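PDB 6IDN: ICChI, a glycosylated chitinase from Ipomoea carnea, which hydrolyses chitin and also shows lysozyme activity, probably cleaving beta-1,4 glycosidic bonds by the substrate-assisted mechanism of family 18 glycoside hydrolases. Local coordinates for residues 29-33 against 43-47; 34-38 against 82-88; 126-132 against 165-169; 158-162 against 205-209. All blocks are in the same frame, centred on the assembly; numbering follows the deposited sequence. Where two conformers were deposited one is given.

Contact 1. Residues 29-33 against 43-47; sequences NIGFL and ILNLT. With NAG (2-acetamido-2-deoxy-beta-D-glucopyranose), chain B.
I30 (chi1 m, chi2 t) lays its CG2 against CD2 of L46 at 3.5 Å, an apolar overlap at one end of a beta hairpin that a TIM barrel of family 18 builds on one of its own barrel strands. Strand 27-36 supplies residues 29-33 in extended conformation, and residues 43-47 return beside it, the touching parts running 153° apart. The register sets F32 opposite N45 and L33 opposite L44. F32 and N45 exchange two backbone hydrogen bonds, F32 N to N45 O at 3.0 Å and N45 N to F32 O at 2.9 Å. L33 and L44 follow as an antiparallel non-hydrogen-bonded pair, CA atoms 4.3 Å apart and side chains on the same face, both t at chi1 and p at chi2; L33 CD1 meets L44 CB at 3.9 Å, and L33 CA approaches I43 O at 3.5 Å in a CA-H...O contact. The peptide before F32 is cis, a non-proline cis bond as in hevamine; the CA-to-CB bond of F32 (chi1 m) points away from residues 43-47, and its side chain touches D125 of strand 121-126. N45, at chi1 t, begins the glycosylation sequon N45-L46-T47. Its OD1 accepts from T47 N at 2.8 Å in an Asx turn, while its ND2 carries C1 of the N-acetylglucosamine through a covalent bond of 1.4 Å.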
# COMPACT_ATOMS: atom_id res chain seq x y z
N ASN A 29 5.63 0.32 -0.64
CA ASN A 29 4.77 0.86 0.41
C ASN A 29 5.50 0.74 1.74
O ASN A 29 5.73 -0.38 2.22
CB ASN A 29 3.44 0.12 0.48
CG ASN A 29 2.63 0.27 -0.77
OD1 ASN A 29 2.53 1.36 -1.32
ND2 ASN A 29 2.01 -0.83 -1.21
N ILE A 30 5.83 1.87 2.36
CA ILE A 30 6.50 1.88 3.66
C ILE A 30 5.42 1.87 4.73
O ILE A 30 4.68 2.84 4.88
CB ILE A 30 7.43 3.09 3.81
CG1 ILE A 30 8.56 3.08 2.76
CG2 ILE A 30 8.00 3.16 5.24
CD1 ILE A 30 9.53 4.26 2.89
N GLY A 31 5.33 0.79 5.50
CA GLY A 31 4.33 0.66 6.55
C GLY A 31 5.02 0.58 7.90
O GLY A 31 6.11 0.01 8.00
N PHE A 32 4.40 1.15 8.94
CA PHE A 32 3.06 1.74 8.94
C PHE A 32 2.96 2.96 9.83
O PHE A 32 3.65 3.05 10.85
CB PHE A 32 2.01 0.73 9.42
CG PHE A 32 1.73 -0.36 8.44
CD1 PHE A 32 1.04 -0.10 7.27
CD2 PHE A 32 2.15 -1.66 8.70
CE1 PHE A 32 0.76 -1.12 6.36
CE2 PHE A 32 1.89 -2.67 7.79
CZ PHE A 32 1.20 -2.40 6.62
N LEU A 33 2.10 3.91 9.47
CA LEU A 33 1.68 4.94 10.41
C LEU A 33 0.55 4.33 11.24
O LEU A 33 -0.58 4.18 10.76
CB LEU A 33 1.23 6.21 9.68
CG LEU A 33 1.14 7.48 10.52
CD1 LEU A 33 2.54 8.01 10.84
CD2 LEU A 33 0.33 8.55 9.81
N ILE A 43 2.09 8.33 15.01
CA ILE A 43 3.19 7.45 15.35
C ILE A 43 3.53 6.62 14.13
O ILE A 43 2.66 5.96 13.56
CB ILE A 43 2.85 6.55 16.55
CG1 ILE A 43 2.65 7.39 17.81
CG2 ILE A 43 3.95 5.53 16.78
CD1 ILE A 43 2.23 6.59 19.00
N LEU A 44 4.80 6.64 13.74
CA LEU A 44 5.29 5.82 12.63
C LEU A 44 6.09 4.66 13.19
O LEU A 44 6.94 4.85 14.06
CB LEU A 44 6.14 6.66 11.68
CG LEU A 44 6.80 5.94 10.50
CD1 LEU A 44 5.75 5.51 9.47
CD2 LEU A 44 7.87 6.83 9.87
N ASN A 45 5.81 3.46 12.68
CA ASN A 45 6.43 2.22 13.15
C ASN A 45 7.17 1.60 11.98
O ASN A 45 6.55 1.16 11.01
CB ASN A 45 5.35 1.27 13.68
CG ASN A 45 5.91 -0.00 14.28
OD1 ASN A 45 6.80 -0.65 13.73
ND2 ASN A 45 5.38 -0.37 15.44
N LEU A 46 8.50 1.57 12.06
CA LEU A 46 9.32 0.86 11.08
C LEU A 46 10.04 -0.29 11.75
O LEU A 46 11.18 -0.63 11.41
CB LEU A 46 10.30 1.82 10.41
CG LEU A 46 9.66 2.99 9.65
CD1 LEU A 46 10.69 3.86 8.95
CD2 LEU A 46 8.61 2.47 8.65
N THR A 47 9.34 -0.94 12.70
CA THR A 47 9.85 -1.98 13.58
C THR A 47 11.31 -1.73 13.95
O THR A 47 11.62 -0.67 14.50
CB THR A 47 9.64 -3.38 12.97
OG1 THR A 47 10.32 -3.50 11.71
CG2 THR A 47 8.15 -3.62 12.75
C1 NAG B . 5.78 -1.56 16.11
C2 NAG B . 5.71 -1.39 17.62
C3 NAG B . 6.03 -2.71 18.32
C4 NAG B . 5.11 -3.81 17.79
C5 NAG B . 5.23 -3.88 16.27
C6 NAG B . 4.30 -4.89 15.64
C7 NAG B . 6.18 0.79 18.66
C8 NAG B . 7.25 1.77 19.05
N2 NAG B . 6.61 -0.33 18.06
O3 NAG B . 5.82 -2.56 19.72
O4 NAG B . 5.45 -5.07 18.36
O5 NAG B . 4.90 -2.61 15.71
O6 NAG B . 2.94 -4.55 15.89
O7 NAG B . 4.99 1.01 18.87

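Contact 2. Residues 34-38 against 82-88; sequences TTFGH and TGNYYLS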
# COMPACT_ATOMS: atom_id res chain seq x y z
N THR A 34 0.86 3.94 12.48
CA THR A 34 -0.04 3.10 13.27
C THR A 34 -0.93 3.88 14.23
O THR A 34 -1.94 3.32 14.69
CB THR A 34 0.76 2.05 14.07
OG1 THR A 34 1.74 2.69 14.91
CG2 THR A 34 1.43 1.09 13.12
N THR A 35 -0.58 5.12 14.57
CA THR A 35 -1.48 6.03 15.28
C THR A 35 -1.63 7.30 14.45
O THR A 35 -0.63 7.88 14.03
CB THR A 35 -0.95 6.40 16.67
OG1 THR A 35 -0.96 5.24 17.52
CG2 THR A 35 -1.83 7.49 17.31
N PHE A 36 -2.88 7.70 14.20
CA PHE A 36 -3.18 9.00 13.60
C PHE A 36 -4.65 9.30 13.79
O PHE A 36 -5.44 8.40 14.12
CB PHE A 36 -2.81 9.05 12.10
CG PHE A 36 -3.55 8.04 11.25
CD1 PHE A 36 -4.80 8.33 10.72
CD2 PHE A 36 -2.97 6.83 10.95
CE1 PHE A 36 -5.47 7.40 9.95
CE2 PHE A 36 -3.63 5.90 10.16
CZ PHE A 36 -4.88 6.18 9.66
N GLY A 37 -5.01 10.56 13.62
CA GLY A 37 -6.38 11.00 13.73
C GLY A 37 -6.78 11.28 15.17
O GLY A 37 -6.04 11.03 16.12
N HIS A 38 -8.00 11.79 15.31
CA HIS A 38 -8.62 12.09 16.61
C HIS A 38 -7.66 12.81 17.55
O HIS A 38 -7.55 12.51 18.74
CB HIS A 38 -9.24 10.82 17.25
CG HIS A 38 -8.29 9.69 17.53
ND1 HIS A 38 -7.83 8.83 16.56
CD2 HIS A 38 -7.76 9.24 18.70
CE1 HIS A 38 -7.04 7.92 17.11
NE2 HIS A 38 -6.99 8.14 18.41
N THR A 82 -2.34 -3.63 13.35
CA THR A 82 -2.33 -3.29 14.77
C THR A 82 -2.09 -1.80 14.90
O THR A 82 -1.05 -1.30 14.46
CB THR A 82 -1.24 -4.07 15.51
OG1 THR A 82 -1.45 -5.48 15.35
CG2 THR A 82 -1.26 -3.72 17.01
N GLY A 83 -3.02 -1.09 15.51
CA GLY A 83 -2.79 0.34 15.64
C GLY A 83 -3.87 1.02 16.45
O GLY A 83 -4.86 0.41 16.87
N ASN A 84 -3.64 2.31 16.67
CA ASN A 84 -4.58 3.22 17.30
C ASN A 84 -4.90 4.33 16.30
O ASN A 84 -4.40 5.45 16.42
CB ASN A 84 -3.98 3.81 18.60
CG ASN A 84 -4.89 4.82 19.26
OD1 ASN A 84 -6.11 4.77 19.12
ND2 ASN A 84 -4.29 5.79 19.95
N TYR A 85 -5.67 3.99 15.27
CA TYR A 85 -5.96 4.99 14.25
C TYR A 85 -7.44 4.98 13.91
O TYR A 85 -8.08 3.93 13.92
CB TYR A 85 -5.10 4.75 13.00
CG TYR A 85 -5.27 3.40 12.34
CD1 TYR A 85 -4.46 2.34 12.67
CD2 TYR A 85 -6.21 3.21 11.32
CE1 TYR A 85 -4.60 1.10 12.06
CE2 TYR A 85 -6.35 1.98 10.70
CZ TYR A 85 -5.55 0.93 11.06
OH TYR A 85 -5.68 -0.28 10.44
N TYR A 86 -7.96 6.18 13.65
CA TYR A 86 -9.30 6.45 13.15
C TYR A 86 -9.47 7.96 13.07
O TYR A 86 -8.77 8.72 13.75
CB TYR A 86 -10.40 5.84 14.03
CG TYR A 86 -10.40 6.31 15.46
CD1 TYR A 86 -11.12 7.43 15.84
CD2 TYR A 86 -9.68 5.64 16.45
CE1 TYR A 86 -11.14 7.88 17.15
CE2 TYR A 86 -9.70 6.07 17.77
CZ TYR A 86 -10.42 7.20 18.11
OH TYR A 86 -10.44 7.63 19.43
N LEU A 87 -10.40 8.39 12.22
CA LEU A 87 -10.67 9.80 12.00
C LEU A 87 -11.99 10.15 12.68
O LEU A 87 -12.95 9.39 12.61
CB LEU A 87 -10.76 10.09 10.51
CG LEU A 87 -9.52 9.65 9.74
CD1 LEU A 87 -9.82 9.66 8.25
CD2 LEU A 87 -8.32 10.54 10.06
N SER A 88 -12.04 11.33 13.30
CA SER A 88 -13.20 11.67 14.11
C SER A 88 -14.18 12.62 13.44
O SER A 88 -15.31 12.76 13.94
CB SER A 88 -12.75 12.25 15.46
OG SER A 88 -11.88 13.36 15.27
O HOH W 1 -1.67 5.73 20.33
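Two extended chains that run nearly alike, 19° apart, illustrate how a pairing can hold together without a regular ladder. T34 and T35 form a classic beta bulge against I43, and from there the chain runs outward beside residues 82-88. The backbone bonds between them are few: N84 N gives to T34 O at 2.8 Å, and Y86 N reaches F36 O only weakly at 3.4 Å. Side chains and water meet further polar needs. H38 ND1 donates to Y86 O at 3.0 Å, and its ring lies in an offset stack on that of Y86, centroids 3.6 Å apart and planes at 3°. One water joins T35 OG1 (2.9 Å) to N84 ND2 (2.6 Å), accepting from the amide. D92 OD2 takes both H38 N and S88 N, whereas Y85 OH pairs with G80 O and E127 N. Under this polar layer F36 is buried, with Y85 CB over its ring face, 3.6 Å from the centroid. G37, at positive phi, brings its CA within 3.3 Å of Y86 O, where a side chain would clash. The chemistry implies that these loops above the barrel are joined less by strand pairing than by a few individual hydrogen bonds, some from side chains, and by aromatic rings laid against one another.

Contact 3. Residues 126-132 against 165-169; sequences IEDGSND and YYLRE. With NAG (2-acetamido-2-deoxy-beta-D-glucopyranose), chain C.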
# COMPACT_ATOMS: atom_id res chain seq x y z
N ILE A 126 -6.23 0.39 5.65
CA ILE A 126 -7.13 0.53 6.79
C ILE A 126 -7.75 -0.84 7.08
O ILE A 126 -8.56 -1.34 6.30
CB ILE A 126 -8.21 1.58 6.51
CG1 ILE A 126 -7.57 2.91 6.06
CG2 ILE A 126 -9.10 1.80 7.74
CD1 ILE A 126 -6.42 3.39 6.97
N GLU A 127 -7.36 -1.45 8.20
CA GLU A 127 -7.81 -2.79 8.57
C GLU A 127 -8.58 -2.85 9.88
O GLU A 127 -9.06 -3.93 10.25
CB GLU A 127 -6.62 -3.75 8.70
CG GLU A 127 -5.76 -3.90 7.48
CD GLU A 127 -4.62 -4.87 7.73
OE1 GLU A 127 -4.86 -5.92 8.36
OE2 GLU A 127 -3.48 -4.58 7.30
N ASP A 128 -8.69 -1.74 10.60
CA ASP A 128 -9.44 -1.76 11.85
C ASP A 128 -9.84 -0.33 12.18
O ASP A 128 -9.42 0.62 11.53
CB ASP A 128 -8.64 -2.42 12.99
CG ASP A 128 -7.50 -1.56 13.51
OD1 ASP A 128 -6.59 -1.28 12.72
OD2 ASP A 128 -7.50 -1.19 14.71
N GLY A 129 -10.68 -0.20 13.21
CA GLY A 129 -11.19 1.10 13.61
C GLY A 129 -12.34 1.56 12.73
O GLY A 129 -12.74 0.91 11.76
N SER A 130 -12.88 2.73 13.08
CA SER A 130 -14.00 3.28 12.34
C SER A 130 -13.64 3.48 10.88
O SER A 130 -12.51 3.86 10.54
CB SER A 130 -14.43 4.62 12.95
OG SER A 130 -15.39 5.25 12.11
N ASN A 131 -14.61 3.23 10.00
CA ASN A 131 -14.41 3.40 8.57
C ASN A 131 -14.66 4.82 8.09
O ASN A 131 -14.46 5.09 6.90
CB ASN A 131 -15.34 2.46 7.81
CG ASN A 131 -16.77 2.95 7.86
OD1 ASN A 131 -17.30 3.22 8.93
ND2 ASN A 131 -17.38 3.10 6.69
N ASP A 132 -15.09 5.73 8.95
CA ASP A 132 -15.58 7.03 8.54
C ASP A 132 -14.46 7.99 8.15
O ASP A 132 -13.38 8.02 8.75
CB ASP A 132 -16.42 7.67 9.66
CG ASP A 132 -17.79 7.06 9.80
OD1 ASP A 132 -18.20 6.32 8.88
OD2 ASP A 132 -18.47 7.33 10.82
N TYR A 165 -15.54 -3.05 4.09
CA TYR A 165 -16.11 -2.16 5.10
C TYR A 165 -15.27 -0.91 5.28
O TYR A 165 -15.80 0.21 5.32
CB TYR A 165 -16.26 -2.87 6.45
CG TYR A 165 -16.39 -1.91 7.63
CD1 TYR A 165 -17.57 -1.21 7.87
CD2 TYR A 165 -15.33 -1.69 8.51
CE1 TYR A 165 -17.69 -0.32 8.93
CE2 TYR A 165 -15.45 -0.80 9.59
CZ TYR A 165 -16.63 -0.11 9.79
OH TYR A 165 -16.74 0.77 10.87
N TYR A 166 -13.95 -1.08 5.42
CA TYR A 166 -13.12 0.04 5.83
C TYR A 166 -12.91 1.03 4.70
O TYR A 166 -12.82 2.24 4.95
CB TYR A 166 -11.76 -0.45 6.33
CG TYR A 166 -11.91 -1.32 7.55
CD1 TYR A 166 -12.08 -0.77 8.81
CD2 TYR A 166 -11.90 -2.69 7.42
CE1 TYR A 166 -12.24 -1.59 9.92
CE2 TYR A 166 -12.06 -3.51 8.52
CZ TYR A 166 -12.22 -2.96 9.76
OH TYR A 166 -12.37 -3.80 10.85
N LEU A 167 -12.83 0.53 3.47
CA LEU A 167 -12.36 1.34 2.35
C LEU A 167 -13.39 1.56 1.26
O LEU A 167 -13.06 2.21 0.26
CB LEU A 167 -11.10 0.72 1.74
CG LEU A 167 -9.88 0.80 2.66
CD1 LEU A 167 -8.76 -0.09 2.14
CD2 LEU A 167 -9.43 2.26 2.74
N ARG A 168 -14.62 1.05 1.40
CA ARG A 168 -15.55 1.19 0.28
C ARG A 168 -15.81 2.66 -0.03
O ARG A 168 -15.84 3.05 -1.19
CB ARG A 168 -16.85 0.43 0.54
CG ARG A 168 -17.69 0.96 1.62
CD ARG A 168 -18.86 0.02 1.90
NE ARG A 168 -19.83 0.02 0.81
CZ ARG A 168 -20.98 -0.65 0.83
NH1 ARG A 168 -21.30 -1.41 1.89
NH2 ARG A 168 -21.81 -0.58 -0.20
N GLU A 169 -15.94 3.51 1.00
CA GLU A 169 -16.24 4.92 0.76
C GLU A 169 -15.06 5.62 0.14
O GLU A 169 -15.22 6.45 -0.77
CB GLU A 169 -16.63 5.62 2.06
CG GLU A 169 -17.99 5.23 2.62
CD GLU A 169 -18.33 5.99 3.89
OE1 GLU A 169 -17.41 6.62 4.46
OE2 GLU A 169 -19.50 5.96 4.34
C1 NAG C . -20.82 4.34 -4.36
C2 NAG C . -21.57 3.12 -3.82
C3 NAG C . -22.95 3.01 -4.48
C4 NAG C . -23.69 4.34 -4.35
C5 NAG C . -22.84 5.48 -4.89
C6 NAG C . -23.46 6.84 -4.69
C7 NAG C . -20.25 1.19 -3.05
C8 NAG C . -19.47 -0.02 -3.45
N2 NAG C . -20.79 1.91 -4.04
O3 NAG C . -23.71 1.98 -3.86
O4 NAG C . -24.92 4.28 -5.07
O5 NAG C . -21.60 5.50 -4.17
O6 NAG C . -22.61 7.87 -5.19
O7 NAG C . -20.42 1.49 -1.87
O HOH W 2 -12.27 -2.75 13.53
O HOH W 3 -14.62 6.45 4.80
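Y166 loses more surface to this contact than any other residue, its ring lying with one face over the backbone where E127 passes into D128. G129 O meets the ring edge, 3.1 Å from Y166 CE1, and a water bridges Y166 OH (2.9 Å) to G129 N (3.0 Å), so the tyrosine is fitted to the curve of the chain from its face to its hydroxyl. At the ring's root, Y166 CB rests on I126 CG2 at 3.8 Å, while I126 CG1 touches L167 CD2 at 3.9 Å. The loop being packed is the one that leaves barrel strand 121-126 of the TIM fold. E127 falls at the last position of the DxxDxDxE signature of family 18, where relatives carry the catalytic acid, so this ring probably lies beside the active-site loop. N131 is the second large contributor. N131 CA lies 4.5 Å from Y166 CA, and N131 CB sits over the ring of Y165, 3.8 Å from the centroid; N131 N makes a weak hydrogen bond to Y165 OH at 3.4 Å. Another water donates to N131 O (2.5 Å) and to E169 OE1 (2.8 Å). Beside E169 in helix 168-171, R168 turns to the glycan, its NE and NH2 giving hydrogen bonds to O7 of the N-acetylglucosamine at 3.1 and 3.0 Å.

Contact 4. Residues 158-162 against 205-209; sequences PACEF and DWSTI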
# COMPACT_ATOMS: atom_id res chain seq x y z
N PRO A 158 -7.75 -2.75 0.14
CA PRO A 158 -8.89 -3.47 0.71
C PRO A 158 -8.66 -4.97 0.70
O PRO A 158 -7.86 -5.50 -0.07
CB PRO A 158 -10.05 -3.10 -0.22
CG PRO A 158 -9.37 -2.97 -1.59
CD PRO A 158 -8.01 -2.33 -1.26
N ALA A 159 -9.41 -5.67 1.54
CA ALA A 159 -9.46 -7.13 1.45
C ALA A 159 -10.41 -7.54 0.34
O ALA A 159 -11.18 -6.72 -0.19
CB ALA A 159 -9.88 -7.73 2.80
N CYS A 160 -10.38 -8.82 -0.04
CA CYS A 160 -11.03 -9.18 -1.30
C CYS A 160 -12.55 -9.28 -1.23
O CYS A 160 -13.18 -9.31 -2.29
CB CYS A 160 -10.46 -10.49 -1.86
SG CYS A 160 -10.41 -11.96 -0.77
N GLU A 161 -13.16 -9.36 -0.05
CA GLU A 161 -14.62 -9.50 0.02
C GLU A 161 -15.24 -8.13 -0.25
O GLU A 161 -15.04 -7.19 0.52
CB GLU A 161 -15.06 -10.07 1.37
CG GLU A 161 -16.46 -10.66 1.35
CD GLU A 161 -16.74 -11.58 2.52
OE1 GLU A 161 -15.86 -11.74 3.40
OE2 GLU A 161 -17.85 -12.13 2.56
N PHE A 162 -15.94 -8.01 -1.36
CA PHE A 162 -16.48 -6.75 -1.85
C PHE A 162 -17.92 -6.57 -1.37
O PHE A 162 -18.72 -7.52 -1.42
CB PHE A 162 -16.44 -6.73 -3.38
CG PHE A 162 -16.91 -5.44 -3.99
CD1 PHE A 162 -18.27 -5.22 -4.20
CD2 PHE A 162 -16.01 -4.45 -4.34
CE1 PHE A 162 -18.72 -4.03 -4.76
CE2 PHE A 162 -16.45 -3.26 -4.91
CZ PHE A 162 -17.81 -3.05 -5.12
N ASP A 205 -16.74 -8.08 -9.17
CA ASP A 205 -16.84 -7.08 -8.12
C ASP A 205 -15.78 -6.00 -8.28
O ASP A 205 -16.12 -4.83 -8.48
CB ASP A 205 -16.71 -7.75 -6.73
CG ASP A 205 -17.86 -8.71 -6.41
OD1 ASP A 205 -18.95 -8.58 -7.01
OD2 ASP A 205 -17.67 -9.60 -5.55
N TRP A 206 -14.50 -6.37 -8.23
CA TRP A 206 -13.46 -5.35 -8.20
C TRP A 206 -13.30 -4.65 -9.54
O TRP A 206 -12.81 -3.51 -9.58
CB TRP A 206 -12.15 -5.98 -7.71
CG TRP A 206 -12.29 -6.31 -6.25
CD1 TRP A 206 -12.48 -7.55 -5.69
CD2 TRP A 206 -12.38 -5.37 -5.18
NE1 TRP A 206 -12.64 -7.44 -4.33
CE2 TRP A 206 -12.59 -6.11 -3.99
CE3 TRP A 206 -12.28 -3.98 -5.10
CZ2 TRP A 206 -12.68 -5.50 -2.73
CZ3 TRP A 206 -12.39 -3.37 -3.85
CH2 TRP A 206 -12.59 -4.13 -2.69
N SER A 207 -13.71 -5.30 -10.63
CA SER A 207 -13.73 -4.65 -11.93
C SER A 207 -14.64 -3.43 -11.96
O SER A 207 -14.47 -2.57 -12.83
CB SER A 207 -14.19 -5.65 -12.99
OG SER A 207 -15.57 -5.96 -12.83
N THR A 208 -15.59 -3.33 -11.03
CA THR A 208 -16.57 -2.24 -11.08
C THR A 208 -16.08 -0.96 -10.43
O THR A 208 -16.73 0.07 -10.57
CB THR A 208 -17.91 -2.66 -10.44
OG1 THR A 208 -17.79 -2.75 -9.00
CG2 THR A 208 -18.42 -3.98 -11.02
N ILE A 209 -14.95 -0.98 -9.71
CA ILE A 209 -14.51 0.25 -9.07
C ILE A 209 -13.80 1.13 -10.09
O ILE A 209 -13.30 0.67 -11.12
CB ILE A 209 -13.63 -0.02 -7.85
CG1 ILE A 209 -12.24 -0.57 -8.25
CG2 ILE A 209 -14.38 -0.92 -6.87
CD1 ILE A 209 -11.21 -0.62 -7.11
O HOH W 4 -15.63 -10.20 -3.84
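An edge-to-face pair forms the apolar centre: the F162 ring points its edge at the six-membered ring of W206, centroids 4.9 Å apart and planes at 90°. Around it, P158 CG touches W206 CH2 at 3.6 Å and F162 CE2 meets I209 CG2 at 3.7 Å, so a loop after strand 153-156 of the TIM barrel packs onto residues of helix 196-206 and the type I turn from W206 to I209. Farther out, W206 NE1 donates to C160 O at 2.8 Å. A water donates to the same C160 O at 3.0 Å and to D205 OD2 at 2.7 Å. T208 OG1 and T208 N both give to D205 O, at 2.7 and 3.0 Å. C160 is also tied to C189 by a disulfide, and F162 borders a bound glycan. Burying an indole thus costs it no polar partner: its one N-H is met by a loop carbonyl, consistent with the bond and the packing of F162 and P158 together setting how the ring lies.

How the contacts relate
The four contacts succeed one another round the barrel. Contact 1, closest to the chain's centre, is buried and has sheet chemistry: backbone pairing with leucine and isoleucine packing. Contact 2 continues strand 27-36 into partly buried loops, joined to contact 1 through I43 O and T34 N, 2.9 Å apart; aromatic stacking and water replace much of the ladder. Surface contact 3 adjoins contact 2 where Y85 OH lies 3.0 Å from E127 N, and relies on tyrosines and bridging waters. Contact 4, partly buried, meets contact 3 at L167 CD1 and P158 N (3.5 Å) and pairs an edge-to-face aromatic contact with an indole N-H bonded to a carbonyl. Glycans lie close to all four, covalently attached among these residues at N45.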